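Acyl-CoA thioesterase II (Mycobacterium avium subsp. paratuberculosis, PDB 4R9Z) probably hydrolyses fatty acyl-CoA thioesters to free fatty acids and coenzyme A, using a double hot-dog fold. Local coordinates at residues 51-56 with 90-95. Sequence-based numbering, arbitrary orientation.
Sequences SRTAAG and SARRVT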
# COMPACT_ATOMS: atom_id res chain seq x y z
N SER B 51 13.35 5.11 10.20
CA SER B 51 13.68 6.52 10.09
C SER B 51 15.02 6.87 10.74
O SER B 51 15.77 7.69 10.22
CB SER B 51 12.58 7.37 10.71
OG SER B 51 11.32 7.07 10.13
N ARG B 52 15.30 6.26 11.89
CA ARG B 52 16.55 6.50 12.61
C ARG B 52 17.78 5.92 11.92
O ARG B 52 18.90 6.29 12.24
CB ARG B 52 16.44 5.95 14.04
CG ARG B 52 15.51 6.76 14.91
CD ARG B 52 15.28 6.13 16.28
NE ARG B 52 16.50 6.08 17.08
CZ ARG B 52 16.54 5.63 18.33
NH1 ARG B 52 15.44 5.19 18.92
NH2 ARG B 52 17.69 5.62 18.99
N THR B 53 17.56 5.00 10.97
CA THR B 53 18.65 4.46 10.16
C THR B 53 18.76 5.20 8.83
O THR B 53 19.56 4.84 7.98
CB THR B 53 18.48 2.96 9.86
OG1 THR B 53 17.42 2.77 8.91
CG2 THR B 53 18.23 2.17 11.13
N ALA B 54 17.88 6.19 8.63
CA ALA B 54 17.97 7.05 7.46
C ALA B 54 18.33 8.46 7.90
O ALA B 54 17.51 9.16 8.50
CB ALA B 54 16.66 7.04 6.68
N ALA B 55 19.52 8.91 7.53
CA ALA B 55 20.10 10.10 8.14
C ALA B 55 19.48 11.39 7.63
O ALA B 55 19.72 11.80 6.49
CB ALA B 55 21.60 10.11 7.90
N GLY B 56 18.68 12.02 8.49
CA GLY B 56 18.04 13.29 8.18
C GLY B 56 17.11 13.24 6.97
O GLY B 56 16.99 14.20 6.22
N SER B 90 15.99 6.65 0.04
CA SER B 90 16.37 5.55 0.92
C SER B 90 15.20 4.59 1.04
O SER B 90 14.04 5.00 0.97
CB SER B 90 16.79 6.07 2.30
OG SER B 90 17.96 6.85 2.22
N ALA B 91 15.50 3.31 1.23
CA ALA B 91 14.47 2.31 1.45
C ALA B 91 14.88 1.40 2.60
O ALA B 91 16.06 1.06 2.74
CB ALA B 91 14.23 1.51 0.20
N ARG B 92 13.92 1.03 3.43
CA ARG B 92 14.19 0.16 4.57
C ARG B 92 13.18 -0.98 4.68
O ARG B 92 12.03 -0.84 4.28
CB ARG B 92 14.19 0.95 5.88
CG ARG B 92 15.21 2.07 5.91
CD ARG B 92 16.62 1.51 5.91
NE ARG B 92 17.62 2.56 6.06
CZ ARG B 92 18.38 3.00 5.06
NH1 ARG B 92 18.24 2.47 3.85
NH2 ARG B 92 19.27 3.96 5.26
N ARG B 93 13.65 -2.11 5.19
CA ARG B 93 12.78 -3.19 5.64
C ARG B 93 12.84 -3.21 7.16
O ARG B 93 13.91 -3.04 7.74
CB ARG B 93 13.23 -4.55 5.10
CG ARG B 93 12.45 -5.71 5.71
CD ARG B 93 13.07 -7.08 5.40
NE ARG B 93 13.80 -7.13 4.14
CZ ARG B 93 14.85 -7.93 3.94
NH1 ARG B 93 15.29 -8.71 4.92
NH2 ARG B 93 15.47 -7.93 2.76
N VAL B 94 11.70 -3.38 7.82
CA VAL B 94 11.70 -3.54 9.27
C VAL B 94 10.92 -4.78 9.63
O VAL B 94 9.78 -4.95 9.21
CB VAL B 94 11.10 -2.32 9.99
CG1 VAL B 94 11.04 -2.59 11.48
CG2 VAL B 94 11.93 -1.08 9.71
N THR B 95 11.54 -5.66 10.40
CA THR B 95 10.87 -6.87 10.86
C THR B 95 10.74 -6.81 12.38
O THR B 95 11.73 -6.64 13.08
CB THR B 95 11.62 -8.14 10.42
OG1 THR B 95 11.69 -8.19 8.99
CG2 THR B 95 10.90 -9.38 10.90
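NH2 of Arg92 is held by two acceptors: it gives a nearly straight hydrogen bond to the backbone O of Thr53 (2.9 Å, 171° at the hydrogen) and forms a salt bridge with Glu85. Beside it, NE of the same guanidinium bonds OG1 of Thr53 at 2.9 Å, with a more bent geometry. The guanidinium thus meets Thr53 along its NE–NH2 side, with the backbone carbonyl and the hydroxyl each taking one N-H. Both oxygens lie close to the guanidinium plane, but NH2 stands above the plane of the Thr53 carbonyl group, not on a lone pair. With chi1 at 72°, OG1 of Thr53 is flanked by the backbone N and C, within reach of the arginine that also binds the carbonyl; the hydroxyl also hydrogen-bonds O of Ala50, in the last turn of the helix.

In this N-terminal hot-dog unit, helix 39-52 is the long helix against which the antiparallel strands curl, and the contact joins the turn leaving its C-terminal end to strand 89-98. Ala54 N still bonds Ser51 O at 3.0 Å as the chain turns out of the helix. A bend at chi2 (-67°) helps fold the arginine chain back, so that its third nitrogen, NH1, reaches O of the preceding residue, Ala91, at 2.8 Å. NH1 also has a salt bridge to Asp82, so two carboxylates of strand 76-85 probably offset the charge of this buried guanidinium while the several bonds restrict its rotation. Apolar packing is slight by comparison. The CA of Ala54 lies 4.0 Å from Arg92 NH2, oblique to the guanidinium, and CB of Ala54 lies 4.5 Å from CB of Ser90, a loose contact. Ser90 turns its OG to Glu85, the same carboxylate that pairs with Arg92.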